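PDB 3VPR: transcriptional regulator, TetR family from Thermus thermophilus, which represses transcription, probably by binding regulatory DNA through a helix-turn-helix motif. Local coordinates for residues K68-A73 / R127-R132; H86-E91 / P167-E172. One frame throughout, in Å; residues are numbered along the deposited sequence.

Contact 1. Residues K68-A73 / R127-R132; sequences KALEVA and RAILRR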
loop_
_atom_site.group_PDB
_atom_site.type_symbol
_atom_site.label_atom_id
_atom_site.label_comp_id
_atom_site.label_asym_id
_atom_site.label_seq_id
_atom_site.Cartn_x
_atom_site.Cartn_y
_atom_site.Cartn_z
ATOM N N LYS A 68 7.328 -1.220 22.342
ATOM C CA LYS A 68 6.838 -2.059 23.416
ATOM C C LYS A 68 7.222 -3.503 23.098
ATOM O O LYS A 68 7.660 -4.252 23.978
ATOM C CB LYS A 68 5.314 -1.973 23.525
ATOM C CG LYS A 68 4.694 -0.591 23.304
ATOM C CD LYS A 68 5.108 0.416 24.359
ATOM C CE LYS A 68 4.189 1.632 24.374
ATOM N NZ LYS A 68 4.491 2.510 25.541
ATOM N N ALA A 69 7.068 -3.879 21.828
ATOM C CA ALA A 69 7.351 -5.238 21.382
ATOM C C ALA A 69 8.803 -5.667 21.532
ATOM O O ALA A 69 9.078 -6.846 21.744
ATOM C CB ALA A 69 6.902 -5.416 19.927
ATOM N N LEU A 70 9.729 -4.721 21.409
ATOM C CA LEU A 70 11.144 -5.027 21.539
ATOM C C LEU A 70 11.459 -5.583 22.931
ATOM O O LEU A 70 12.445 -6.305 23.121
ATOM C CB LEU A 70 11.984 -3.770 21.281
ATOM C CG LEU A 70 12.047 -3.222 19.851
ATOM C CD1 LEU A 70 12.904 -1.963 19.810
ATOM C CD2 LEU A 70 12.626 -4.275 18.925
ATOM N N GLU A 71 10.601 -5.261 23.894
ATOM C CA GLU A 71 10.783 -5.702 25.271
ATOM C C GLU A 71 10.264 -7.104 25.567
ATOM O O GLU A 71 10.458 -7.617 26.670
ATOM C CB GLU A 71 10.138 -4.697 26.231
ATOM C CG GLU A 71 10.777 -3.314 26.195
ATOM C CD GLU A 71 12.254 -3.345 26.538
ATOM O OE1 GLU A 71 12.591 -3.772 27.662
ATOM O OE2 GLU A 71 13.081 -2.945 25.687
ATOM N N VAL A 72 9.614 -7.729 24.591
ATOM C CA VAL A 72 9.094 -9.081 24.776
ATOM C C VAL A 72 10.185 -10.105 24.462
ATOM O O VAL A 72 10.704 -10.153 23.346
ATOM C CB VAL A 72 7.866 -9.342 23.870
ATOM C CG1 VAL A 72 7.374 -10.774 24.046
ATOM C CG2 VAL A 72 6.759 -8.353 24.211
ATOM N N ALA A 73 10.524 -10.918 25.459
ATOM C CA ALA A 73 11.558 -11.939 25.327
ATOM C C ALA A 73 11.338 -12.862 24.130
ATOM O O ALA A 73 12.153 -12.885 23.215
ATOM C CB ALA A 73 11.647 -12.758 26.616
ATOM N N ARG A 127 12.774 -5.200 12.207
ATOM C CA ARG A 127 13.910 -5.985 11.763
ATOM C C ARG A 127 14.675 -6.543 12.951
ATOM O O ARG A 127 15.123 -7.696 12.923
ATOM C CB ARG A 127 14.841 -5.135 10.898
ATOM C CG ARG A 127 14.212 -4.693 9.584
ATOM C CD ARG A 127 15.246 -4.087 8.645
ATOM N NE ARG A 127 14.628 -3.600 7.415
ATOM C CZ ARG A 127 15.284 -2.979 6.438
ATOM N NH1 ARG A 127 16.588 -2.769 6.542
ATOM N NH2 ARG A 127 14.637 -2.565 5.355
ATOM N N ALA A 128 14.823 -5.729 13.994
ATOM C CA ALA A 128 15.532 -6.172 15.195
ATOM C C ALA A 128 14.818 -7.366 15.820
ATOM O O ALA A 128 15.467 -8.295 16.289
ATOM C CB ALA A 128 15.643 -5.028 16.220
ATOM N N ILE A 129 13.486 -7.342 15.838
ATOM C CA ILE A 129 12.725 -8.463 16.398
ATOM C C ILE A 129 12.930 -9.721 15.541
ATOM O O ILE A 129 13.161 -10.808 16.057
ATOM C CB ILE A 129 11.216 -8.159 16.455
ATOM C CG1 ILE A 129 10.941 -7.036 17.452
ATOM C CG2 ILE A 129 10.441 -9.406 16.839
ATOM C CD1 ILE A 129 9.475 -6.629 17.519
ATOM N N LEU A 130 12.852 -9.564 14.227
ATOM C CA LEU A 130 13.035 -10.690 13.318
ATOM C C LEU A 130 14.460 -11.224 13.393
ATOM O O LEU A 130 14.674 -12.433 13.463
ATOM C CB LEU A 130 12.718 -10.267 11.878
ATOM C CG LEU A 130 11.271 -9.821 11.653
ATOM C CD1 LEU A 130 11.113 -9.217 10.254
ATOM C CD2 LEU A 130 10.343 -11.013 11.849
ATOM N N ARG A 131 15.435 -10.316 13.389
ATOM C CA ARG A 131 16.833 -10.721 13.452
ATOM C C ARG A 131 17.128 -11.516 14.728
ATOM O O ARG A 131 17.874 -12.509 14.692
ATOM C CB ARG A 131 17.751 -9.495 13.358
ATOM C CG ARG A 131 19.218 -9.812 13.577
ATOM C CD ARG A 131 20.130 -8.687 13.111
ATOM N NE ARG A 131 19.548 -7.368 13.335
ATOM C CZ ARG A 131 18.983 -6.631 12.384
ATOM N NH1 ARG A 131 18.929 -7.077 11.136
ATOM N NH2 ARG A 131 18.449 -5.460 12.683
ATOM N N ARG A 132 16.552 -11.089 15.851
ATOM C CA ARG A 132 16.770 -11.810 17.103
ATOM C C ARG A 132 16.194 -13.211 16.964
ATOM O O ARG A 132 16.782 -14.184 17.436
ATOM C CB ARG A 132 16.088 -11.102 18.272
ATOM C CG ARG A 132 16.776 -9.825 18.737
ATOM C CD ARG A 132 15.861 -9.064 19.697
ATOM N NE ARG A 132 15.135 -9.981 20.580
ATOM C CZ ARG A 132 14.057 -9.651 21.290
ATOM N NH1 ARG A 132 13.560 -8.419 21.236
ATOM N NH2 ARG A 132 13.459 -10.568 22.041
#
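Arg132 reaches from helix 109-135 to the last turn of helix 47-70 and the loop that follows, turning its guanidinium edge to a row of backbone carbonyls. Arg132 NH2 gives a nearly straight bond to Val72 O (3.1 Å, N-H...O 165°), with the oxygen lying in the guanidinium plane. Arg132 NH1 reaches back to Leu70 O at 3.0 Å, a weak bond because its hydrogen points well off line at 127°. Ala73 O also lies 2.9 Å from Arg132 NH2. The bend at chi3 (38°) turns NE aside, and the guanidinium beyond it meets the carbonyls edge-on. Their partial negative charge probably suits a positive group. An alanine in place of Arg132 would probably leave Leu70 O and Val72 O without these donors and the loop freer to move.

Next to this polar grip the packing is apolar. Leu70 CD2 rests on Ile129 CG1 at 3.6 Å, with Ala128 CB at 4.1 Å, and Ile129 CD1 extends to Ala69 CB at 3.7 Å. The contact thus ties the end of helix 47-70 to helix 109-135 in the all-helical TetR-type fold. Ala69 and Val72 also touch helix 75-92, while Leu130 packs on Ala147 of helix 144-161 and Leu185 of the second subunit.

Contact 2. Residues H86-E91 / P167-E172; sequences HARYFE and PMRAEE
The methyl of Ala87 lies over the backbone carbonyl of Ala170, Ala87 CB to Ala170 O 3.4 Å. Ala170 turns its own methyl back toward helix 75-92, and the two CB atoms stand 4.2 Å apart. Small alanine side chains on both sides let the backbones come close where helix 170-183 begins.

One turn along, Glu91 lies across that beginning. Its CG is anti to the backbone N (chi1 169°), and the chain runs on extended to bring OE1 to the first N-H groups of helix 170-183. Ala170 N gives Glu91 OE1 a weak bond of 3.3 Å. A water serves the next amide: it donates to Glu91 OE1 at 2.6 Å and accepts from Glu171 N at 2.9 Å. The carboxylate thus meets one amide directly and one through water, just after the N-cap residue Arg169.

Further out, Arg88 and Glu171 run side by side, pointing the same way, and Arg88 NH2 makes a salt bridge to Glu171 OE1 of 3.0 Å. The carboxylate and guanidinium planes are 74° apart, so the two groups do not pair flat, and Glu171 OE2 stands above the Arg88 guanidinium face, toward its rim. Arg169 NE reaches Glu171 OE1 at a long 3.6 Å. The two guanidiniums are almost perpendicular (86°), with Arg88 NH2 at the edge of Arg169 and only 2.9 Å from Arg169 NH2. Since both are donors, this is a like-charge approach and no bond.

The contact joins helix 75-92 to the start of helix 170-183 within the TetR-like C-terminal domain, and Ala170 and Phe90 both pack on Met158 of helix 144-161. Chemically, Glu91 would probably be favoured by the positive end of the helix dipole, while Glu171 probably offsets the repulsion between the two arginines.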
loop_
_atom_site.group_PDB
_atom_site.type_symbol
_atom_site.label_atom_id
_atom_site.label_comp_id
_atom_site.label_asym_id
_atom_site.label_seq_id
_atom_site.Cartn_x
_atom_site.Cartn_y
_atom_site.Cartn_z
ATOM N N HIS A 86 0.508 -2.108 16.166
ATOM C CA HIS A 86 0.540 -1.294 14.950
ATOM C C HIS A 86 -0.871 -1.118 14.395
ATOM O O HIS A 86 -1.316 -0.001 14.167
ATOM C CB HIS A 86 1.439 -1.963 13.902
ATOM C CG HIS A 86 1.506 -1.236 12.592
ATOM N ND1 HIS A 86 2.692 -0.783 12.053
ATOM C CD2 HIS A 86 0.539 -0.908 11.703
ATOM C CE1 HIS A 86 2.451 -0.206 10.890
ATOM N NE2 HIS A 86 1.154 -0.268 10.655
ATOM N N ALA A 87 -1.567 -2.232 14.196
ATOM C CA ALA A 87 -2.927 -2.245 13.656
ATOM C C ALA A 87 -3.940 -1.551 14.562
ATOM O O ALA A 87 -4.861 -0.892 14.082
ATOM C CB ALA A 87 -3.371 -3.699 13.395
ATOM N N ARG A 88 -3.787 -1.716 15.871
ATOM C CA ARG A 88 -4.705 -1.071 16.800
ATOM C C ARG A 88 -4.510 0.440 16.740
ATOM O O ARG A 88 -5.473 1.195 16.634
ATOM C CB ARG A 88 -4.482 -1.563 18.230
ATOM C CG ARG A 88 -5.203 -0.706 19.258
ATOM C CD ARG A 88 -5.173 -1.302 20.650
ATOM N NE ARG A 88 -6.248 -2.265 20.847
ATOM C CZ ARG A 88 -6.598 -2.776 22.022
ATOM N NH1 ARG A 88 -5.960 -2.421 23.131
ATOM N NH2 ARG A 88 -7.592 -3.648 22.086
ATOM N N TYR A 89 -3.259 0.881 16.800
ATOM C CA TYR A 89 -2.976 2.305 16.741
ATOM C C TYR A 89 -3.505 2.877 15.427
ATOM O O TYR A 89 -4.118 3.938 15.400
ATOM C CB TYR A 89 -1.476 2.558 16.829
ATOM C CG TYR A 89 -1.148 4.018 16.965
ATOM C CD1 TYR A 89 -1.229 4.651 18.201
ATOM C CD2 TYR A 89 -0.786 4.778 15.857
ATOM C CE1 TYR A 89 -0.961 6.003 18.338
ATOM C CE2 TYR A 89 -0.511 6.137 15.980
ATOM C CZ TYR A 89 -0.603 6.744 17.225
ATOM O OH TYR A 89 -0.344 8.092 17.364
ATOM N N PHE A 90 -3.255 2.171 14.331
ATOM C CA PHE A 90 -3.716 2.621 13.024
ATOM C C PHE A 90 -5.223 2.884 13.030
ATOM O O PHE A 90 -5.681 3.933 12.580
ATOM C CB PHE A 90 -3.375 1.572 11.963
ATOM C CG PHE A 90 -4.315 1.571 10.790
ATOM C CD1 PHE A 90 -4.306 2.621 9.875
ATOM C CD2 PHE A 90 -5.224 0.518 10.606
ATOM C CE1 PHE A 90 -5.191 2.631 8.778
ATOM C CE2 PHE A 90 -6.114 0.516 9.514
ATOM C CZ PHE A 90 -6.098 1.574 8.600
ATOM N N GLU A 91 -5.985 1.933 13.560
ATOM C CA GLU A 91 -7.433 2.051 13.604
ATOM C C GLU A 91 -7.978 3.139 14.530
ATOM O O GLU A 91 -9.001 3.744 14.229
ATOM C CB GLU A 91 -8.057 0.706 13.988
ATOM C CG GLU A 91 -9.551 0.796 14.307
ATOM C CD GLU A 91 -10.235 -0.559 14.319
ATOM O OE1 GLU A 91 -9.701 -1.496 14.956
ATOM O OE2 GLU A 91 -11.312 -0.682 13.695
ATOM N N PRO A 167 -17.385 -3.976 10.956
ATOM C CA PRO A 167 -17.193 -4.461 12.328
ATOM C C PRO A 167 -15.819 -5.095 12.575
ATOM O O PRO A 167 -15.325 -5.088 13.702
ATOM C CB PRO A 167 -18.328 -5.466 12.492
ATOM C CG PRO A 167 -18.378 -6.091 11.148
ATOM C CD PRO A 167 -18.261 -4.896 10.205
HETATM N N MSE A 168 -15.212 -5.638 11.522
HETATM C CA MSE A 168 -13.899 -6.275 11.630
HETATM C C MSE A 168 -12.907 -5.448 12.440
HETATM O O MSE A 168 -12.791 -4.236 12.255
HETATM C CB MSE A 168 -13.322 -6.549 10.238
HETATM C CG MSE A 168 -13.940 -7.752 9.543
HETATM SE SE MSE A 168 -15.810 -7.531 9.087
HETATM C CE MSE A 168 -15.717 -8.030 7.219
ATOM N N ARG A 169 -12.192 -6.119 13.338
ATOM C CA ARG A 169 -11.215 -5.459 14.193
ATOM C C ARG A 169 -9.825 -5.523 13.563
ATOM O O ARG A 169 -9.302 -6.605 13.305
ATOM C CB ARG A 169 -11.203 -6.131 15.568
ATOM C CG ARG A 169 -10.503 -5.333 16.656
ATOM C CD ARG A 169 -10.483 -6.110 17.966
ATOM N NE ARG A 169 -10.002 -5.307 19.087
ATOM C CZ ARG A 169 -10.657 -4.270 19.597
ATOM N NH1 ARG A 169 -11.827 -3.904 19.091
ATOM N NH2 ARG A 169 -10.140 -3.595 20.615
ATOM N N ALA A 170 -9.236 -4.356 13.314
ATOM C CA ALA A 170 -7.913 -4.273 12.703
ATOM C C ALA A 170 -6.895 -5.145 13.427
ATOM O O ALA A 170 -6.042 -5.777 12.806
ATOM C CB ALA A 170 -7.442 -2.840 12.687
ATOM N N GLU A 171 -6.991 -5.180 14.746
ATOM C CA GLU A 171 -6.079 -5.974 15.545
ATOM C C GLU A 171 -6.299 -7.483 15.376
ATOM O O GLU A 171 -5.344 -8.264 15.451
ATOM C CB GLU A 171 -6.219 -5.556 17.007
ATOM C CG GLU A 171 -5.635 -6.516 18.016
ATOM C CD GLU A 171 -5.494 -5.867 19.375
ATOM O OE1 GLU A 171 -6.437 -5.158 19.790
ATOM O OE2 GLU A 171 -4.444 -6.066 20.024
ATOM N N GLU A 172 -7.544 -7.901 15.159
ATOM C CA GLU A 172 -7.823 -9.327 14.976
ATOM C C GLU A 172 -7.281 -9.752 13.621
ATOM O O GLU A 172 -6.718 -10.830 13.476
ATOM C CB GLU A 172 -9.325 -9.607 15.080
ATOM C CG GLU A 172 -9.857 -9.550 16.516
ATOM C CD GLU A 172 -9.276 -10.645 17.411
ATOM O OE1 GLU A 172 -9.653 -11.823 17.231
ATOM O OE2 GLU A 172 -8.441 -10.332 18.290
HETATM O O HOH W 1 -7.877 -2.817 16.251
#

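Overall arrangement
Both contacts are partly buried, and neither is pure core: the centre of contact 2 lies about 11 Å from the centre of the chain, that of contact 1 about 18 Å. Their centres are about 20 Å apart, and their nearest atoms come no closer than about 8 Å. The segments alternate along the chain and share no helix, yet helix 75-92, which carries half of contact 2, also packs against 68-73. In contact 1 a positive side chain meets carbonyls of the turn and loop that end helix 47-70, whereas in contact 2 a negative one meets amides where helix 170-183 starts. Contact 1 adds branched apolar packing; contact 2 adds alanine packing, a bridging water and an outer charge network.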